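Local coordinates for phospholipase C-beta (PLC-beta) (Sepia officinalis, PDB 3QR0), which belongs to the phospholipase C-beta family and combines a PH domain, EF-hand-like repeats, a TIM-barrel-type X-Y core holding a calcium ion, and a C2 domain, at residues A[670-676]-A[718-724]; A[686-690]-A[702-708]; A[744-750]-A[761-767]. All blocks are in the same frame, centred on the assembly; numbering follows the deposited sequence.

Contact 1. Residues A[670-676]-A[718-724]; sequences YVEVEMY and VVRIIVS. With GOL (glycerol), chain E.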
loop_
_atom_site.group_PDB
_atom_site.type_symbol
_atom_site.label_atom_id
_atom_site.label_comp_id
_atom_site.label_asym_id
_atom_site.label_seq_id
_atom_site.Cartn_x
_atom_site.Cartn_y
_atom_site.Cartn_z
ATOM N N TYR A 670 -17.809 -14.793 -0.702
ATOM C CA TYR A 670 -17.267 -15.427 0.487
ATOM C C TYR A 670 -16.016 -14.685 0.947
ATOM O O TYR A 670 -15.461 -13.855 0.218
ATOM C CB TYR A 670 -16.977 -16.919 0.249
ATOM C CG TYR A 670 -15.959 -17.222 -0.833
ATOM C CD1 TYR A 670 -14.592 -17.155 -0.572
ATOM C CD2 TYR A 670 -16.362 -17.606 -2.110
ATOM C CE1 TYR A 670 -13.653 -17.442 -1.557
ATOM C CE2 TYR A 670 -15.426 -17.901 -3.105
ATOM C CZ TYR A 670 -14.075 -17.817 -2.820
ATOM O OH TYR A 670 -13.139 -18.093 -3.796
ATOM N N VAL A 671 -15.592 -14.991 2.165
ATOM C CA VAL A 671 -14.449 -14.339 2.780
ATOM C C VAL A 671 -13.458 -15.389 3.253
ATOM O O VAL A 671 -13.848 -16.440 3.775
ATOM C CB VAL A 671 -14.879 -13.457 3.963
ATOM C CG1 VAL A 671 -13.666 -12.713 4.560
ATOM C CG2 VAL A 671 -15.964 -12.474 3.517
ATOM N N GLU A 672 -12.180 -15.110 3.025
ATOM C CA GLU A 672 -11.088 -15.959 3.473
ATOM C C GLU A 672 -10.163 -15.178 4.408
ATOM O O GLU A 672 -10.053 -13.956 4.311
ATOM C CB GLU A 672 -10.287 -16.447 2.272
ATOM C CG GLU A 672 -10.994 -17.457 1.407
ATOM C CD GLU A 672 -10.196 -17.776 0.161
ATOM O OE1 GLU A 672 -10.213 -16.946 -0.771
ATOM O OE2 GLU A 672 -9.545 -18.843 0.122
ATOM N N VAL A 673 -9.500 -15.889 5.311
ATOM C CA VAL A 673 -8.551 -15.276 6.229
ATOM C C VAL A 673 -7.264 -16.088 6.231
ATOM O O VAL A 673 -7.286 -17.300 6.464
ATOM C CB VAL A 673 -9.114 -15.178 7.662
ATOM C CG1 VAL A 673 -8.105 -14.499 8.585
ATOM C CG2 VAL A 673 -10.434 -14.405 7.663
ATOM N N GLU A 674 -6.155 -15.420 5.941
ATOM C CA GLU A 674 -4.847 -16.066 5.867
ATOM C C GLU A 674 -3.858 -15.374 6.794
ATOM O O GLU A 674 -4.080 -14.232 7.221
ATOM C CB GLU A 674 -4.334 -16.061 4.417
ATOM C CG GLU A 674 -5.136 -16.995 3.512
ATOM C CD GLU A 674 -4.483 -17.296 2.170
ATOM O OE1 GLU A 674 -3.472 -16.655 1.804
ATOM O OE2 GLU A 674 -4.994 -18.209 1.481
ATOM N N MET A 675 -2.779 -16.081 7.121
ATOM C CA MET A 675 -1.684 -15.510 7.897
ATOM C C MET A 675 -0.356 -15.815 7.214
ATOM O O MET A 675 -0.148 -16.929 6.716
ATOM C CB MET A 675 -1.693 -16.053 9.332
ATOM C CG MET A 675 -0.606 -15.478 10.232
ATOM S SD MET A 675 -0.830 -15.805 11.998
ATOM C CE MET A 675 -2.469 -15.127 12.278
ATOM N N TYR A 676 0.527 -14.815 7.179
ATOM C CA TYR A 676 1.878 -14.961 6.629
ATOM C C TYR A 676 2.874 -14.429 7.644
ATOM O O TYR A 676 2.704 -13.329 8.176
ATOM C CB TYR A 676 2.041 -14.196 5.304
ATOM C CG TYR A 676 0.805 -14.199 4.449
ATOM C CD1 TYR A 676 0.428 -15.333 3.740
ATOM C CD2 TYR A 676 -0.004 -13.076 4.364
ATOM C CE1 TYR A 676 -0.729 -15.348 2.964
ATOM C CE2 TYR A 676 -1.159 -13.081 3.593
ATOM C CZ TYR A 676 -1.514 -14.218 2.892
ATOM O OH TYR A 676 -2.662 -14.224 2.124
ATOM N N VAL A 718 1.494 -11.113 9.537
ATOM C CA VAL A 718 0.310 -10.338 9.221
ATOM C C VAL A 718 -0.876 -11.276 9.069
ATOM O O VAL A 718 -0.714 -12.435 8.669
ATOM C CB VAL A 718 0.497 -9.520 7.930
ATOM C CG1 VAL A 718 1.721 -8.635 8.050
ATOM C CG2 VAL A 718 0.606 -10.435 6.700
ATOM N N VAL A 719 -2.057 -10.781 9.417
ATOM C CA VAL A 719 -3.304 -11.462 9.120
ATOM C C VAL A 719 -3.960 -10.716 7.969
ATOM O O VAL A 719 -3.829 -9.483 7.853
ATOM C CB VAL A 719 -4.229 -11.561 10.368
ATOM C CG1 VAL A 719 -4.676 -10.177 10.846
ATOM C CG2 VAL A 719 -5.426 -12.447 10.071
ATOM N N ARG A 720 -4.621 -11.465 7.091
ATOM C CA ARG A 720 -5.172 -10.901 5.877
ATOM C C ARG A 720 -6.583 -11.400 5.627
ATOM O O ARG A 720 -6.825 -12.608 5.640
ATOM C CB ARG A 720 -4.292 -11.269 4.685
ATOM C CG ARG A 720 -4.719 -10.617 3.397
ATOM C CD ARG A 720 -3.722 -10.874 2.298
ATOM N NE ARG A 720 -4.221 -10.397 1.013
ATOM C CZ ARG A 720 -4.243 -11.101 -0.117
ATOM N NH1 ARG A 720 -3.794 -12.352 -0.168
ATOM N NH2 ARG A 720 -4.728 -10.541 -1.213
ATOM N N ILE A 721 -7.498 -10.462 5.388
ATOM C CA ILE A 721 -8.871 -10.770 4.983
ATOM C C ILE A 721 -8.993 -10.589 3.472
ATOM O O ILE A 721 -8.622 -9.541 2.949
ATOM C CB ILE A 721 -9.885 -9.847 5.704
ATOM C CG1 ILE A 721 -9.941 -10.177 7.200
ATOM C CG2 ILE A 721 -11.282 -9.989 5.096
ATOM C CD1 ILE A 721 -10.861 -9.240 8.014
ATOM N N ILE A 722 -9.497 -11.609 2.777
ATOM C CA ILE A 722 -9.704 -11.546 1.330
ATOM C C ILE A 722 -11.166 -11.846 1.013
ATOM O O ILE A 722 -11.706 -12.858 1.450
ATOM C CB ILE A 722 -8.808 -12.548 0.553
ATOM C CG1 ILE A 722 -7.338 -12.446 0.982
ATOM C CG2 ILE A 722 -8.925 -12.290 -0.952
ATOM C CD1 ILE A 722 -6.945 -13.374 2.117
ATOM N N VAL A 723 -11.808 -10.958 0.265
ATOM C CA VAL A 723 -13.187 -11.169 -0.147
ATOM C C VAL A 723 -13.225 -11.456 -1.643
ATOM O O VAL A 723 -12.612 -10.733 -2.433
ATOM C CB VAL A 723 -14.082 -9.959 0.173
ATOM C CG1 VAL A 723 -15.532 -10.282 -0.163
ATOM C CG2 VAL A 723 -13.942 -9.547 1.645
ATOM N N SER A 724 -13.952 -12.508 -2.016
ATOM C CA SER A 724 -14.061 -12.942 -3.408
ATOM C C SER A 724 -15.504 -13.226 -3.798
ATOM O O SER A 724 -16.338 -13.541 -2.947
ATOM C CB SER A 724 -13.238 -14.217 -3.622
ATOM O OG SER A 724 -11.876 -14.014 -3.287
HETATM C C1 GOL E . -7.072 -16.428 -1.009
HETATM O O1 GOL E . -7.800 -17.429 -1.686
HETATM C C2 GOL E . -5.639 -16.473 -1.513
HETATM O O2 GOL E . -4.979 -17.589 -0.969
HETATM C C3 GOL E . -4.902 -15.191 -1.145
HETATM O O3 GOL E . -4.629 -14.457 -2.315
HETATM O O HOH W 1 -11.633 -14.715 -0.708
#
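Two central antiparallel strands of one sheet of the C2 β-sandwich meet here. Hydrogen-bonded pairs Y670–S724, E672–I722, E674–R720 and Y676–V718 exchange two backbone bonds each, for instance E672 N to I722 O (2.8 Å) and I722 N to E672 O (2.9 Å). The non-hydrogen-bonded pairs V671–V723, V673–I721 and M675–V719 point their apolar side chains to one face, where β-branched valine and isoleucine suit both extended backbone and core; V673 CG1 lies 3.7 Å from V719 CG2. On the other, more polar face tyrosine suits bridging carboxylate and guanidinium: Y676 OH donates to E674 OE1 (2.6 Å) and accepts from R720 NH1 (3.2 Å), while R720 NE bonds H733 and E674 pairs with R684. A glycerol, probably from crystallisation, bonds E672, E674 and R720, and S724 CB sits over the Y670 ring. Helix 605-613 touches Y676 and R720 on this face; strand 706-711 packs on V673 and M675 from the apolar side, and strands 686-688 and 730-737 flank the pair within the sheet.

Contact 2. Residues A[686-690]-A[702-708]; sequences KFKTK and DEKVFVF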
loop_
_atom_site.group_PDB
_atom_site.type_symbol
_atom_site.label_atom_id
_atom_site.label_comp_id
_atom_site.label_asym_id
_atom_site.label_seq_id
_atom_site.Cartn_x
_atom_site.Cartn_y
_atom_site.Cartn_z
ATOM N N LYS A 686 -6.971 -22.338 4.279
ATOM C CA LYS A 686 -7.539 -23.102 5.395
ATOM C C LYS A 686 -8.929 -22.598 5.790
ATOM O O LYS A 686 -9.812 -23.404 6.069
ATOM C CB LYS A 686 -6.604 -23.045 6.606
ATOM C CG LYS A 686 -7.065 -23.883 7.800
ATOM C CD LYS A 686 -6.093 -23.766 8.976
ATOM C CE LYS A 686 -6.475 -24.713 10.111
ATOM N NZ LYS A 686 -5.369 -24.861 11.104
ATOM N N PHE A 687 -9.107 -21.276 5.808
ATOM C CA PHE A 687 -10.308 -20.643 6.342
ATOM C C PHE A 687 -11.126 -19.916 5.275
ATOM O O PHE A 687 -10.653 -18.962 4.659
ATOM C CB PHE A 687 -9.927 -19.639 7.424
ATOM C CG PHE A 687 -9.306 -20.255 8.642
ATOM C CD1 PHE A 687 -8.071 -19.823 9.100
ATOM C CD2 PHE A 687 -9.964 -21.257 9.346
ATOM C CE1 PHE A 687 -7.502 -20.380 10.241
ATOM C CE2 PHE A 687 -9.395 -21.819 10.481
ATOM C CZ PHE A 687 -8.165 -21.382 10.925
ATOM N N LYS A 688 -12.363 -20.358 5.087
ATOM C CA LYS A 688 -13.260 -19.784 4.094
ATOM C C LYS A 688 -14.684 -19.786 4.642
ATOM O O LYS A 688 -15.136 -20.804 5.152
ATOM C CB LYS A 688 -13.188 -20.615 2.812
ATOM C CG LYS A 688 -14.104 -20.153 1.689
ATOM C CD LYS A 688 -13.900 -21.012 0.449
ATOM C CE LYS A 688 -15.068 -20.910 -0.503
ATOM N NZ LYS A 688 -14.795 -21.653 -1.764
ATOM N N THR A 689 -15.387 -18.661 4.528
ATOM C CA THR A 689 -16.770 -18.573 4.993
ATOM C C THR A 689 -17.707 -19.304 4.050
ATOM O O THR A 689 -17.330 -19.662 2.939
ATOM C CB THR A 689 -17.279 -17.113 5.069
ATOM O OG1 THR A 689 -17.295 -16.536 3.754
ATOM C CG2 THR A 689 -16.405 -16.277 5.996
ATOM N N LYS A 690 -18.937 -19.498 4.506
ATOM C CA LYS A 690 -20.025 -19.871 3.627
ATOM C C LYS A 690 -20.237 -18.793 2.561
ATOM O O LYS A 690 -19.811 -17.645 2.719
ATOM C CB LYS A 690 -21.322 -20.075 4.426
ATOM C CG LYS A 690 -21.883 -18.806 5.094
ATOM C CD LYS A 690 -23.199 -19.087 5.832
ATOM C CE LYS A 690 -22.993 -19.879 7.120
ATOM N NZ LYS A 690 -22.121 -19.164 8.095
ATOM N N ASP A 702 -22.049 -14.559 9.382
ATOM C CA ASP A 702 -22.164 -15.123 10.722
ATOM C C ASP A 702 -21.383 -16.434 10.814
ATOM O O ASP A 702 -21.929 -17.486 11.164
ATOM C CB ASP A 702 -23.640 -15.337 11.081
ATOM C CG ASP A 702 -23.842 -15.721 12.534
ATOM O OD1 ASP A 702 -23.032 -15.311 13.391
ATOM O OD2 ASP A 702 -24.818 -16.432 12.817
ATOM N N GLU A 703 -20.102 -16.363 10.477
ATOM C CA GLU A 703 -19.267 -17.553 10.377
ATOM C C GLU A 703 -18.665 -17.897 11.726
ATOM O O GLU A 703 -18.324 -17.008 12.501
ATOM C CB GLU A 703 -18.148 -17.335 9.360
ATOM C CG GLU A 703 -17.425 -18.610 8.929
ATOM C CD GLU A 703 -18.314 -19.579 8.163
ATOM O OE1 GLU A 703 -19.219 -19.125 7.430
ATOM O OE2 GLU A 703 -18.099 -20.804 8.292
ATOM N N LYS A 704 -18.544 -19.193 12.000
ATOM C CA LYS A 704 -17.821 -19.665 13.170
ATOM C C LYS A 704 -16.397 -19.104 13.128
ATOM O O LYS A 704 -15.799 -18.985 12.056
ATOM C CB LYS A 704 -17.799 -21.199 13.199
ATOM C CG LYS A 704 -16.982 -21.817 14.337
ATOM C CD LYS A 704 -17.551 -21.464 15.709
ATOM C CE LYS A 704 -16.658 -21.951 16.845
ATOM N NZ LYS A 704 -16.980 -21.261 18.136
ATOM N N VAL A 705 -15.867 -18.755 14.296
ATOM C CA VAL A 705 -14.563 -18.103 14.386
ATOM C C VAL A 705 -13.428 -18.935 13.773
ATOM O O VAL A 705 -13.410 -20.166 13.884
ATOM C CB VAL A 705 -14.216 -17.753 15.857
ATOM C CG1 VAL A 705 -14.110 -19.015 16.712
ATOM C CG2 VAL A 705 -12.940 -16.941 15.923
ATOM N N PHE A 706 -12.505 -18.245 13.106
ATOM C CA PHE A 706 -11.277 -18.842 12.602
ATOM C C PHE A 706 -10.183 -18.626 13.652
ATOM O O PHE A 706 -9.886 -17.491 14.010
ATOM C CB PHE A 706 -10.833 -18.180 11.292
ATOM C CG PHE A 706 -11.842 -18.255 10.168
ATOM C CD1 PHE A 706 -12.035 -17.159 9.327
ATOM C CD2 PHE A 706 -12.568 -19.411 9.921
ATOM C CE1 PHE A 706 -12.943 -17.220 8.270
ATOM C CE2 PHE A 706 -13.477 -19.475 8.869
ATOM C CZ PHE A 706 -13.665 -18.379 8.047
ATOM N N VAL A 707 -9.580 -19.711 14.129
ATOM C CA VAL A 707 -8.611 -19.642 15.223
ATOM C C VAL A 707 -7.189 -19.902 14.743
ATOM O O VAL A 707 -6.914 -20.938 14.145
ATOM C CB VAL A 707 -8.951 -20.679 16.317
ATOM C CG1 VAL A 707 -7.937 -20.613 17.457
ATOM C CG2 VAL A 707 -10.372 -20.458 16.844
ATOM N N PHE A 708 -6.291 -18.959 15.009
ATOM C CA PHE A 708 -4.857 -19.169 14.826
ATOM C C PHE A 708 -4.269 -19.370 16.219
ATOM O O PHE A 708 -3.834 -18.418 16.865
ATOM C CB PHE A 708 -4.208 -17.970 14.129
ATOM C CG PHE A 708 -4.792 -17.663 12.781
ATOM C CD1 PHE A 708 -5.917 -16.861 12.667
ATOM C CD2 PHE A 708 -4.216 -18.168 11.626
ATOM C CE1 PHE A 708 -6.462 -16.571 11.420
ATOM C CE2 PHE A 708 -4.752 -17.883 10.374
ATOM C CZ PHE A 708 -5.878 -17.087 10.272
HETATM O O HOH W 2 -4.845 -22.050 12.418
#
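An aromatic cluster of F687, F706 and F708 joins the two sheets of the C2 β-sandwich, where residues 686-690, at the edge of one sheet, face 702-708, which leads into an outer strand of the other. The axes of 686-688 and 706-708 approach to 8.5 Å, too far for strand pairing, so side chains make the join. Phenylalanine suits this gap: its flat, apolar ring spans it and offers a face to a neighbour. The rings of F687 and F706 are nearly parallel (26°) but slid apart, so each ring receives the other residue's methylene: F687 CB lies 3.5 Å from the F706 centroid, and F706 CB 3.7 Å from that of F687. F687 turns an edge to the face of F708, a T-shaped pair with centroids 5.1 Å apart. V673 of the neighbouring strand 669-676 closes on both F706 and F708. Beyond the cluster T689 is held by V671, its OG1 accepting the V671 amide, and polar chemistry takes over at the more exposed end. K690 suits it, since its long chain folds back to E703 and reaches Y701 O. E703 OE1 receives both K690 N and, in a salt bridge, K690 NZ, each at 3.0 Å.

Contact 3. Residues A[744-750]-A[761-767]; sequences GYRHVPL and ASVFAHI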
loop_
_atom_site.group_PDB
_atom_site.type_symbol
_atom_site.label_atom_id
_atom_site.label_comp_id
_atom_site.label_asym_id
_atom_site.label_seq_id
_atom_site.Cartn_x
_atom_site.Cartn_y
_atom_site.Cartn_z
ATOM N N GLY A 744 -11.259 -6.778 18.924
ATOM C CA GLY A 744 -12.653 -6.439 19.173
ATOM C C GLY A 744 -13.494 -6.392 17.918
ATOM O O GLY A 744 -13.105 -6.929 16.878
ATOM N N TYR A 745 -14.650 -5.742 18.021
ATOM C CA TYR A 745 -15.524 -5.542 16.876
ATOM C C TYR A 745 -14.979 -4.421 16.005
ATOM O O TYR A 745 -14.814 -3.288 16.464
ATOM C CB TYR A 745 -16.950 -5.221 17.321
ATOM C CG TYR A 745 -17.666 -6.393 17.949
ATOM C CD1 TYR A 745 -17.976 -6.400 19.307
ATOM C CD2 TYR A 745 -18.027 -7.504 17.185
ATOM C CE1 TYR A 745 -18.630 -7.478 19.887
ATOM C CE2 TYR A 745 -18.683 -8.590 17.761
ATOM C CZ TYR A 745 -18.976 -8.568 19.110
ATOM O OH TYR A 745 -19.625 -9.622 19.685
ATOM N N ARG A 746 -14.684 -4.746 14.751
ATOM C CA ARG A 746 -14.081 -3.785 13.836
ATOM C C ARG A 746 -14.737 -3.834 12.474
ATOM O O ARG A 746 -14.997 -4.915 11.949
ATOM C CB ARG A 746 -12.585 -4.082 13.665
ATOM C CG ARG A 746 -11.765 -3.991 14.931
ATOM C CD ARG A 746 -11.573 -2.558 15.424
ATOM N NE ARG A 746 -10.992 -2.561 16.762
ATOM C CZ ARG A 746 -10.616 -1.485 17.446
ATOM N NH1 ARG A 746 -10.735 -0.270 16.924
ATOM N NH2 ARG A 746 -10.107 -1.632 18.664
ATOM N N HIS A 747 -15.009 -2.663 11.902
ATOM C CA HIS A 747 -15.225 -2.568 10.465
ATOM C C HIS A 747 -13.869 -2.532 9.788
ATOM O O HIS A 747 -12.933 -1.892 10.272
ATOM C CB HIS A 747 -16.045 -1.336 10.090
ATOM C CG HIS A 747 -17.475 -1.426 10.509
ATOM N ND1 HIS A 747 -17.902 -1.057 11.766
ATOM C CD2 HIS A 747 -18.572 -1.865 9.850
ATOM C CE1 HIS A 747 -19.205 -1.256 11.860
ATOM N NE2 HIS A 747 -19.636 -1.744 10.712
ATOM N N VAL A 748 -13.774 -3.224 8.661
ATOM C CA VAL A 748 -12.527 -3.380 7.933
ATOM C C VAL A 748 -12.748 -2.916 6.494
ATOM O O VAL A 748 -13.107 -3.722 5.636
ATOM C CB VAL A 748 -12.077 -4.863 7.952
ATOM C CG1 VAL A 748 -10.698 -5.019 7.317
ATOM C CG2 VAL A 748 -12.073 -5.403 9.374
ATOM N N PRO A 749 -12.579 -1.602 6.231
ATOM C CA PRO A 749 -12.681 -1.133 4.850
ATOM C C PRO A 749 -11.713 -1.881 3.944
ATOM O O PRO A 749 -10.537 -2.046 4.283
ATOM C CB PRO A 749 -12.319 0.352 4.950
ATOM C CG PRO A 749 -12.697 0.724 6.357
ATOM C CD PRO A 749 -12.385 -0.489 7.178
ATOM N N LEU A 750 -12.219 -2.352 2.814
ATOM C CA LEU A 750 -11.426 -3.166 1.902
ATOM C C LEU A 750 -10.592 -2.333 0.929
ATOM O O LEU A 750 -10.951 -1.207 0.574
ATOM C CB LEU A 750 -12.336 -4.110 1.123
ATOM C CG LEU A 750 -13.086 -5.135 1.967
ATOM C CD1 LEU A 750 -14.076 -5.917 1.092
ATOM C CD2 LEU A 750 -12.108 -6.085 2.655
ATOM N N ALA A 761 -16.987 -0.502 0.522
ATOM C CA ALA A 761 -16.846 -1.952 0.687
ATOM C C ALA A 761 -16.069 -2.268 1.956
ATOM O O ALA A 761 -14.927 -1.832 2.115
ATOM C CB ALA A 761 -16.166 -2.587 -0.536
ATOM N N SER A 762 -16.704 -3.013 2.859
ATOM C CA SER A 762 -16.140 -3.305 4.172
ATOM C C SER A 762 -16.558 -4.685 4.663
ATOM O O SER A 762 -17.613 -5.189 4.292
ATOM C CB SER A 762 -16.611 -2.275 5.203
ATOM O OG SER A 762 -16.369 -0.944 4.773
ATOM N N VAL A 763 -15.709 -5.281 5.491
ATOM C CA VAL A 763 -16.064 -6.475 6.254
ATOM C C VAL A 763 -16.202 -6.054 7.713
ATOM O O VAL A 763 -15.414 -5.243 8.205
ATOM C CB VAL A 763 -15.002 -7.585 6.101
ATOM C CG1 VAL A 763 -15.202 -8.694 7.141
ATOM C CG2 VAL A 763 -15.056 -8.173 4.695
ATOM N N PHE A 764 -17.216 -6.584 8.388
ATOM C CA PHE A 764 -17.372 -6.411 9.827
ATOM C C PHE A 764 -16.966 -7.730 10.491
ATOM O O PHE A 764 -17.457 -8.805 10.111
ATOM C CB PHE A 764 -18.814 -6.026 10.162
ATOM C CG PHE A 764 -19.063 -5.770 11.625
ATOM C CD1 PHE A 764 -18.450 -4.703 12.274
ATOM C CD2 PHE A 764 -19.932 -6.582 12.347
ATOM C CE1 PHE A 764 -18.684 -4.457 13.623
ATOM C CE2 PHE A 764 -20.176 -6.343 13.697
ATOM C CZ PHE A 764 -19.546 -5.281 14.339
ATOM N N ALA A 765 -16.053 -7.643 11.457
ATOM C CA ALA A 765 -15.473 -8.829 12.089
ATOM C C ALA A 765 -15.245 -8.617 13.584
ATOM O O ALA A 765 -15.205 -7.477 14.060
ATOM C CB ALA A 765 -14.149 -9.177 11.409
ATOM N N HIS A 766 -15.096 -9.717 14.318
ATOM C CA HIS A 766 -14.599 -9.665 15.689
ATOM C C HIS A 766 -13.203 -10.277 15.731
ATOM O O HIS A 766 -12.964 -11.355 15.173
ATOM C CB HIS A 766 -15.512 -10.396 16.667
ATOM C CG HIS A 766 -15.102 -10.232 18.100
ATOM N ND1 HIS A 766 -14.208 -11.078 18.721
ATOM C CD2 HIS A 766 -15.452 -9.309 19.028
ATOM C CE1 HIS A 766 -14.033 -10.688 19.973
ATOM N NE2 HIS A 766 -14.775 -9.615 20.183
ATOM N N ILE A 767 -12.295 -9.588 16.409
ATOM C CA ILE A 767 -10.891 -9.971 16.452
ATOM C C ILE A 767 -10.469 -10.205 17.895
ATOM O O ILE A 767 -10.648 -9.338 18.749
ATOM C CB ILE A 767 -10.002 -8.872 15.848
ATOM C CG1 ILE A 767 -10.398 -8.610 14.395
ATOM C CG2 ILE A 767 -8.512 -9.257 15.963
ATOM C CD1 ILE A 767 -9.663 -7.448 13.758
#
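Starting at G744, the backbone has a positive phi of 96°, where a side chain would jam against the preceding carbonyl; glycine is called for. Its N donates to I767 O at 2.6 Å, and I767 N returns a bond to G744 O (2.8 Å). At Y745 the chain turns a corner, and its ring offers a face to the edge of H766, centroids 4.6 Å apart, while Y745 OH bonds E237. R746 pairs with A765 through R746 N to A765 O (2.9 Å) and A765 N to R746 O (3.0 Å); its guanidinium reaches P743 O and a second glycerol. This antiparallel pair is the outer strand 746-751 and its neighbour 761-771 in one sheet of the C2 β-sandwich, and its aromatic face abuts EF-hand-like helices 230-238 and 299-307. H747 belongs to that face: its ring lies obliquely against F764, and it bonds L306 O and R228. V748, turned to the opposite face, exchanges backbone bonds with V763, V748 N lying 2.6 Å from V763 O. P749, which has no amide hydrogen to offer, fits the non-hydrogen-bonded site opposite S762. L750 N donates to A761 O (2.8 Å), and L750 CD2 packs 4.1 Å from V763 CG2.

From the N terminus, strand 669-676 comes first, and its return partner 718-725 makes contact 1 close a loop of 41 intervening residues. Contact 2 lies within that loop and closes its own of 11 residues, between 690 and 702. Contact 3 follows in series, closing a short loop of ten residues. Contacts 1 and 2 share a sheet through neighbouring strands 669-676 and 686-688, and M675 CE meets F708 CG at 3.5 Å across the sandwich. Strand 706-711 of contact 2 and both strands of contact 3 form the second sheet with 650-660. Contact 1 meets contact 3 through the core, V723 CG2 lying 3.5 Å from V763 CG2, whereas contacts 2 and 3 do not touch.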